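Local structure of Lmo0135 protein (Listeria monocytogenes EGD-e, 5ISU) at residues D67-D71 / N72-T76; S237-N240 / K241-A245; L386-N390 / A391-I395. The protein is the substrate-binding protein of an ABC transporter and probably binds peptides for uptake. One frame throughout, in Å; residues are numbered along the deposited sequence.

Overall arrangement
The three contacts come one after another along the chain, each within a single continuous run of residues, and none touches another. Contact 1 (67-76) is the turn end of the hairpin formed by strands 63-68 and 74-79, at the rim of the five-stranded antiparallel sheet. Contact 2 (237-245) takes in the short helix 239-245 and the residues before it, just ahead of the long strand 248-263; contact 3 (386-395) is the loop leading from helix 378-385 into strand 395-400, which pairs with 248-263. Contacts 2 and 3 thus border one mixed sheet, their centres about 38 Å apart. Contact 1 lies across the chain's centre from contact 2, about 50 Å between centres, so each belongs to a separate part of the protein.

Contact 1 of 3, residues D67-D71 / N72-T76; sequences DISDD and NLTYT
Ile68 and Tyr75 face each other as a non-hydrogen-bonded antiparallel pair, their side chains side by side and pointing the same way. From CB of Ile68 two branches leave. CG2, anti to the backbone N, lies over one face of the Tyr75 ring as a CH-pi contact, 4.1 Å from the ring centroid; CG1 passes CD2 and CE2 of the ring, and CD1 beyond it ends 3.5 Å from Tyr75 CE2. Phe144 meets the same tyrosine edge-to-face, tying the hairpin to helix 144-148. One step back, Asp67 and Thr76 form the hydrogen-bonded pair, with Thr76 N to Asp67 O at 2.7 Å and nearly straight.

At the turn, Ser69 N bonds Thr74 O, while Ser69 OG accepts from Thr74 N at 3.2 Å and donates to Asp71 OD1 at 2.6 Å. Leu73 N reaches that same OD1 from the opposite face of the carboxylate, so two donors fix its rotation. Asn72 N closes the bend onto Ser69 O at 3.0 Å. This is a beta hairpin with a type I turn over Ser69-Asn72, its loop braced by side chains, at the edge of an antiparallel sheet.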
loop_
_atom_site.group_PDB
_atom_site.type_symbol
_atom_site.label_atom_id
_atom_site.label_comp_id
_atom_site.label_asym_id
_atom_site.label_seq_id
_atom_site.Cartn_x
_atom_site.Cartn_y
_atom_site.Cartn_z
ATOM N N ASP A 67 24.067 7.107 3.395
ATOM C CA ASP A 67 24.880 8.120 2.749
ATOM C C ASP A 67 24.990 7.747 1.269
ATOM O O ASP A 67 25.300 6.613 0.920
ATOM C CB ASP A 67 26.249 8.203 3.433
ATOM C CG ASP A 67 27.046 9.433 3.029
ATOM O OD1 ASP A 67 26.662 10.151 2.074
ATOM O OD2 ASP A 67 28.084 9.686 3.678
ATOM N N ILE A 68 24.703 8.711 0.410
ATOM C CA ILE A 68 24.719 8.508 -1.027
ATOM C C ILE A 68 25.893 9.287 -1.601
ATOM O O ILE A 68 26.053 10.468 -1.300
ATOM C CB ILE A 68 23.387 9.006 -1.636
ATOM C CG1 ILE A 68 22.198 8.330 -0.920
ATOM C CG2 ILE A 68 23.342 8.766 -3.146
ATOM C CD1 ILE A 68 20.827 8.835 -1.349
ATOM N N SER A 69 26.709 8.629 -2.425
ATOM C CA SER A 69 27.869 9.276 -3.022
ATOM C C SER A 69 27.465 10.388 -4.007
ATOM O O SER A 69 26.342 10.427 -4.489
ATOM C CB SER A 69 28.770 8.245 -3.738
ATOM O OG SER A 69 28.146 7.715 -4.902
ATOM N N ASP A 70 28.417 11.250 -4.329
ATOM C CA ASP A 70 28.177 12.366 -5.256
ATOM C C ASP A 70 27.730 11.913 -6.655
ATOM O O ASP A 70 26.870 12.545 -7.253
ATOM C CB ASP A 70 29.429 13.240 -5.357
ATOM C CG ASP A 70 29.896 13.770 -3.987
ATOM O OD1 ASP A 70 29.118 13.698 -2.993
ATOM O OD2 ASP A 70 31.052 14.261 -3.914
ATOM N N ASP A 71 28.299 10.815 -7.151
ATOM C CA ASP A 71 27.919 10.266 -8.474
ATOM C C ASP A 71 26.609 9.424 -8.458
ATOM O O ASP A 71 26.216 8.882 -9.487
ATOM C CB ASP A 71 29.080 9.476 -9.113
ATOM C CG ASP A 71 29.553 8.286 -8.258
ATOM O OD1 ASP A 71 28.784 7.775 -7.411
ATOM O OD2 ASP A 71 30.711 7.852 -8.453
ATOM N N ASN A 72 25.973 9.294 -7.285
ATOM C CA ASN A 72 24.687 8.579 -7.138
ATOM C C ASN A 72 24.700 7.075 -7.418
ATOM O O ASN A 72 23.635 6.475 -7.614
ATOM C CB ASN A 72 23.610 9.249 -8.008
ATOM C CG ASN A 72 23.431 10.717 -7.681
ATOM O OD1 ASN A 72 23.631 11.581 -8.532
ATOM N ND2 ASN A 72 23.091 11.007 -6.433
ATOM N N LEU A 73 25.885 6.464 -7.412
ATOM C CA LEU A 73 26.026 5.024 -7.657
ATOM C C LEU A 73 26.330 4.220 -6.403
ATOM O O LEU A 73 26.164 3.013 -6.425
ATOM C CB LEU A 73 27.136 4.749 -8.685
ATOM C CG LEU A 73 26.947 5.310 -10.087
ATOM C CD1 LEU A 73 28.161 4.932 -10.927
ATOM C CD2 LEU A 73 25.656 4.805 -10.713
ATOM N N THR A 74 26.779 4.870 -5.326
ATOM C CA THR A 74 27.128 4.161 -4.095
ATOM C C THR A 74 26.331 4.627 -2.860
ATOM O O THR A 74 26.412 5.785 -2.451
ATOM C CB THR A 74 28.640 4.278 -3.824
ATOM O OG1 THR A 74 29.368 3.808 -4.971
ATOM C CG2 THR A 74 29.047 3.446 -2.611
ATOM N N TYR A 75 25.568 3.704 -2.280
ATOM C CA TYR A 75 24.764 3.952 -1.091
ATOM C C TYR A 75 25.406 3.212 0.081
ATOM O O TYR A 75 25.530 2.000 0.056
ATOM C CB TYR A 75 23.323 3.454 -1.298
ATOM C CG TYR A 75 22.515 4.238 -2.321
ATOM C CD1 TYR A 75 22.813 4.186 -3.676
ATOM C CD2 TYR A 75 21.417 4.991 -1.931
ATOM C CE1 TYR A 75 22.065 4.907 -4.611
ATOM C CE2 TYR A 75 20.662 5.705 -2.852
ATOM C CZ TYR A 75 20.982 5.662 -4.191
ATOM O OH TYR A 75 20.214 6.379 -5.093
ATOM N N THR A 76 25.787 3.945 1.112
ATOM C CA THR A 76 26.412 3.370 2.285
ATOM C C THR A 76 25.484 3.468 3.486
ATOM O O THR A 76 25.083 4.570 3.885
ATOM C CB THR A 76 27.712 4.117 2.608
ATOM O OG1 THR A 76 28.588 4.054 1.482
ATOM C CG2 THR A 76 28.410 3.513 3.803
#

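Contact 2 of 3, residues S237-N240 / K241-A245; sequences SDRN and KVEKA
Asp238 O takes one sound and one weak bond from backbone N-H groups of the next turn. Val242 N reaches it at 3.1 Å in a nearly straight bond, lying almost on the line of the carbonyl, whereas Lys241 N makes a weak, strongly bent bond to the same oxygen. The first is a regular i to i+4 helical bond, and Glu243 N to Arg239 O, at 3.2 Å, repeats it one residue later.

The side chain of Asp238 is used as well. Lys241, extended beyond CG, runs back toward Ser237 and crosses the aspartate obliquely, so that its NZ meets Asp238 OD1 at 2.8 Å in a salt bridge. Lys241 NZ also donates to a water 2.7 Å away, and this water is hydrogen-bonded to Ser237 OG at 2.9 Å. Salt bridge and water thus link Ser237 and Asp238 to Lys241.

A second salt bridge, i to i+4, joins Arg239 to Glu243. Both side chains start with CG anti to the backbone N and lie alongside each other, but the arginine bends at chi2 and chi3 while the glutamate stays extended. Arg239 NH1 alone stands before the carboxylate, 2.9 Å from both Glu243 OE1 and OE2, with OE1 oblique to the guanidinium and the two planes 22° apart. Arg239 NH2 has a further acid partner in Glu297, so the guanidinium is shared between two carboxylates, which would be expected to stabilise its positive charge and limit its rotation. The whole is a short helix, 239-245, together with the residues just before it, with an i to i+3 ion pair at its N-terminal end, an i to i+4 pair along it, and the buried Val242 packed against Ile250 of strand 248-263 and Asn221 of helix 217-225.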
loop_
_atom_site.group_PDB
_atom_site.type_symbol
_atom_site.label_atom_id
_atom_site.label_comp_id
_atom_site.label_asym_id
_atom_site.label_seq_id
_atom_site.Cartn_x
_atom_site.Cartn_y
_atom_site.Cartn_z
ATOM N N SER A 237 -18.813 2.804 8.002
ATOM C CA SER A 237 -20.221 2.618 8.357
ATOM C C SER A 237 -20.416 2.094 9.788
ATOM O O SER A 237 -21.493 2.239 10.352
ATOM C CB SER A 237 -20.916 1.686 7.338
ATOM O OG SER A 237 -20.303 0.397 7.289
ATOM N N ASP A 238 -19.377 1.506 10.377
ATOM C CA ASP A 238 -19.478 1.004 11.746
ATOM C C ASP A 238 -18.945 1.967 12.809
ATOM O O ASP A 238 -19.131 1.719 14.001
ATOM C CB ASP A 238 -18.753 -0.344 11.870
ATOM C CG ASP A 238 -19.423 -1.458 11.051
ATOM O OD1 ASP A 238 -20.679 -1.492 10.980
ATOM O OD2 ASP A 238 -18.689 -2.323 10.513
ATOM N N ARG A 239 -18.354 3.083 12.387
ATOM C CA ARG A 239 -17.701 4.008 13.322
ATOM C C ARG A 239 -18.601 4.586 14.416
ATOM O O ARG A 239 -18.188 4.642 15.564
ATOM C CB ARG A 239 -16.967 5.088 12.534
ATOM C CG ARG A 239 -16.079 6.049 13.310
ATOM C CD ARG A 239 -16.808 7.270 13.844
ATOM N NE ARG A 239 -15.924 8.438 13.726
ATOM C CZ ARG A 239 -15.127 8.927 14.672
ATOM N NH1 ARG A 239 -15.090 8.402 15.881
ATOM N NH2 ARG A 239 -14.381 9.985 14.414
ATOM N N ASN A 240 -19.820 5.002 14.084
ATOM C CA ASN A 240 -20.712 5.516 15.130
ATOM C C ASN A 240 -21.198 4.404 16.090
ATOM O O ASN A 240 -21.433 4.678 17.264
ATOM C CB ASN A 240 -21.888 6.291 14.530
ATOM C CG ASN A 240 -21.455 7.602 13.866
ATOM O OD1 ASN A 240 -20.365 8.136 14.123
ATOM N ND2 ASN A 240 -22.323 8.138 13.020
ATOM N N LYS A 241 -21.293 3.162 15.600
ATOM C CA LYS A 241 -21.715 2.008 16.414
ATOM C C LYS A 241 -20.710 1.686 17.517
ATOM O O LYS A 241 -21.063 1.573 18.691
ATOM C CB LYS A 241 -21.834 0.731 15.561
ATOM C CG LYS A 241 -22.712 0.839 14.339
ATOM C CD LYS A 241 -22.668 -0.422 13.481
ATOM C CE LYS A 241 -23.482 -0.233 12.203
ATOM N NZ LYS A 241 -23.458 -1.405 11.283
ATOM N N VAL A 242 -19.447 1.546 17.127
ATOM C CA VAL A 242 -18.414 1.139 18.069
ATOM C C VAL A 242 -17.997 2.251 19.027
ATOM O O VAL A 242 -17.644 1.963 20.173
ATOM C CB VAL A 242 -17.178 0.553 17.351
ATOM C CG1 VAL A 242 -17.610 -0.510 16.345
ATOM C CG2 VAL A 242 -16.368 1.634 16.664
ATOM N N GLU A 243 -18.043 3.506 18.567
ATOM C CA GLU A 243 -17.638 4.638 19.407
ATOM C C GLU A 243 -18.557 4.816 20.634
ATOM O O GLU A 243 -18.079 5.122 21.719
ATOM C CB GLU A 243 -17.554 5.933 18.590
ATOM C CG GLU A 243 -16.928 7.100 19.347
ATOM C CD GLU A 243 -16.663 8.312 18.468
ATOM O OE1 GLU A 243 -17.461 8.571 17.529
ATOM O OE2 GLU A 243 -15.640 9.009 18.709
ATOM N N LYS A 244 -19.857 4.604 20.460
ATOM C CA LYS A 244 -20.823 4.739 21.566
ATOM C C LYS A 244 -21.080 3.435 22.336
ATOM O O LYS A 244 -21.699 3.466 23.396
ATOM C CB LYS A 244 -22.141 5.328 21.041
ATOM C CG LYS A 244 -21.991 6.783 20.584
ATOM C CD LYS A 244 -23.247 7.378 19.952
ATOM C CE LYS A 244 -23.552 6.771 18.587
ATOM N NZ LYS A 244 -24.733 7.416 17.944
ATOM N N ALA A 245 -20.576 2.308 21.823
ATOM C CA ALA A 245 -20.775 0.993 22.462
ATOM C C ALA A 245 -19.874 0.730 23.688
ATOM O O ALA A 245 -20.283 0.025 24.606
ATOM C CB ALA A 245 -20.624 -0.132 21.437
HETATM O O HOH W 1 -22.517 -0.528 8.909
#

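Contact 3 of 3, residues L386-N390 / A391-I395; sequences LDRKN and ADYSI
The Arg388 guanidinium and the Tyr393 ring meet at their edges rather than face to face. Tyr393 OH lies at the guanidinium edge, in its plane, 3.1 Å from Arg388 NH1, and that nitrogen in turn lies near the plane of the ring; the two planes stand 77° apart. Asn390 OD1 approaches the same ring obliquely, 3.7 Å from Tyr393 CD1. Bends at chi2 and chi3 of Arg388 turn its head back toward the tyrosine. The stronger polar partners of both groups lie beyond this loop: Tyr393 OH is hydrogen-bonded to Tyr421 O, and Arg388 NH2 to the carbonyl oxygens of Pro418 and Thr385.

Closer to the backbone, Asn390 does the polar work. With CG anti to its own N, its amide swings forward past Ala391, and OD1 accepts from Asp392 N at 2.7 Å, with an N-H...O angle of 161°. The donor stands 36° out of the amide plane. On the other arm, Asn390 ND2 makes a weak bond to Asp392 OD2 at 3.3 Å, the amide and carboxylate planes steeply turned against each other.

Before the asparagine, Asn390 N to Asp387 O at 3.0 Å closes a type I turn. The OD1 bond to the backbone N two residues ahead makes an Asx turn out of Asn390, Ala391 and Asp392. Hydrogen bonds from the side chains of Asn264, Asn266 and Gln267 reach backbone oxygens along this loop. This is consistent with a loop without regular structure, between helix 378-385 and strand 395-400, being held mainly by side-chain-to-backbone hydrogen bonds, while the buried Tyr393 packs on Ile384 and Tyr345.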
loop_
_atom_site.group_PDB
_atom_site.type_symbol
_atom_site.label_atom_id
_atom_site.label_comp_id
_atom_site.label_asym_id
_atom_site.label_seq_id
_atom_site.Cartn_x
_atom_site.Cartn_y
_atom_site.Cartn_z
ATOM N N LEU A 386 -7.412 -8.460 -14.699
ATOM C CA LEU A 386 -5.985 -8.772 -14.751
ATOM C C LEU A 386 -5.612 -9.228 -16.174
ATOM O O LEU A 386 -4.433 -9.390 -16.492
ATOM C CB LEU A 386 -5.630 -9.834 -13.705
ATOM C CG LEU A 386 -4.235 -9.735 -13.091
ATOM C CD1 LEU A 386 -4.118 -8.448 -12.262
ATOM C CD2 LEU A 386 -3.955 -10.954 -12.220
ATOM N N ASP A 387 -6.628 -9.396 -17.026
ATOM C CA ASP A 387 -6.447 -9.815 -18.423
ATOM C C ASP A 387 -6.398 -8.582 -19.346
ATOM O O ASP A 387 -7.433 -7.999 -19.673
ATOM C CB ASP A 387 -7.599 -10.757 -18.824
ATOM C CG ASP A 387 -7.458 -11.319 -20.232
ATOM O OD1 ASP A 387 -6.368 -11.196 -20.847
ATOM O OD2 ASP A 387 -8.454 -11.905 -20.717
ATOM N N ARG A 388 -5.192 -8.218 -19.783
ATOM C CA ARG A 388 -4.976 -7.040 -20.646
ATOM C C ARG A 388 -5.677 -7.043 -22.017
ATOM O O ARG A 388 -5.710 -6.009 -22.684
ATOM C CB ARG A 388 -3.462 -6.758 -20.824
ATOM C CG ARG A 388 -2.715 -6.350 -19.553
ATOM C CD ARG A 388 -3.025 -4.925 -19.084
ATOM N NE ARG A 388 -4.457 -4.690 -18.905
ATOM C CZ ARG A 388 -5.171 -5.054 -17.838
ATOM N NH1 ARG A 388 -6.475 -4.809 -17.811
ATOM N NH2 ARG A 388 -4.606 -5.671 -16.805
ATOM N N LYS A 389 -6.244 -8.171 -22.430
ATOM C CA LYS A 389 -6.956 -8.232 -23.712
ATOM C C LYS A 389 -8.469 -8.103 -23.537
ATOM O O LYS A 389 -9.199 -8.017 -24.528
ATOM C CB LYS A 389 -6.654 -9.555 -24.403
ATOM C CG LYS A 389 -5.171 -9.774 -24.689
ATOM C CD LYS A 389 -4.860 -11.238 -24.936
ATOM C CE LYS A 389 -5.016 -12.064 -23.662
ATOM N NZ LYS A 389 -4.635 -13.483 -23.880
ATOM N N ASN A 390 -8.929 -8.070 -22.285
ATOM C CA ASN A 390 -10.366 -8.028 -21.978
ATOM C C ASN A 390 -11.020 -6.679 -22.277
ATOM O O ASN A 390 -10.490 -5.624 -21.919
ATOM C CB ASN A 390 -10.591 -8.425 -20.512
ATOM C CG ASN A 390 -12.065 -8.633 -20.172
ATOM O OD1 ASN A 390 -12.874 -7.697 -20.230
ATOM N ND2 ASN A 390 -12.411 -9.854 -19.763
ATOM N N ALA A 391 -12.181 -6.744 -22.934
ATOM C CA ALA A 391 -12.981 -5.567 -23.300
ATOM C C ALA A 391 -14.444 -5.710 -22.841
ATOM O O ALA A 391 -15.346 -5.097 -23.424
ATOM C CB ALA A 391 -12.923 -5.341 -24.804
ATOM N N ASP A 392 -14.676 -6.517 -21.806
ATOM C CA ASP A 392 -16.029 -6.688 -21.262
ATOM C C ASP A 392 -16.448 -5.470 -20.461
ATOM O O ASP A 392 -17.587 -5.022 -20.555
ATOM C CB ASP A 392 -16.106 -7.908 -20.343
ATOM C CG ASP A 392 -15.819 -9.206 -21.059
ATOM O OD1 ASP A 392 -15.791 -9.239 -22.316
ATOM O OD2 ASP A 392 -15.639 -10.210 -20.347
ATOM N N TYR A 393 -15.512 -4.934 -19.682
ATOM C CA TYR A 393 -15.792 -3.789 -18.819
ATOM C C TYR A 393 -15.498 -2.465 -19.507
ATOM O O TYR A 393 -14.484 -2.311 -20.170
ATOM C CB TYR A 393 -15.000 -3.888 -17.493
ATOM C CG TYR A 393 -13.464 -3.786 -17.591
ATOM C CD1 TYR A 393 -12.685 -4.911 -17.879
ATOM C CD2 TYR A 393 -12.802 -2.584 -17.339
ATOM C CE1 TYR A 393 -11.301 -4.838 -17.952
ATOM C CE2 TYR A 393 -11.415 -2.503 -17.397
ATOM C CZ TYR A 393 -10.671 -3.638 -17.714
ATOM O OH TYR A 393 -9.295 -3.587 -17.788
ATOM N N SER A 394 -16.410 -1.515 -19.358
ATOM C CA SER A 394 -16.196 -0.180 -19.889
ATOM C C SER A 394 -15.441 0.568 -18.798
ATOM O O SER A 394 -14.486 1.298 -19.056
ATOM C CB SER A 394 -17.525 0.518 -20.178
ATOM O OG SER A 394 -18.411 -0.343 -20.870
ATOM N N ILE A 395 -15.882 0.358 -17.565
ATOM C CA ILE A 395 -15.299 1.011 -16.400
ATOM C C ILE A 395 -15.118 -0.009 -15.290
ATOM O O ILE A 395 -15.952 -0.913 -15.123
ATOM C CB ILE A 395 -16.233 2.132 -15.882
ATOM C CG1 ILE A 395 -16.481 3.169 -16.984
ATOM C CG2 ILE A 395 -15.651 2.794 -14.630
ATOM C CD1 ILE A 395 -17.513 4.214 -16.623
#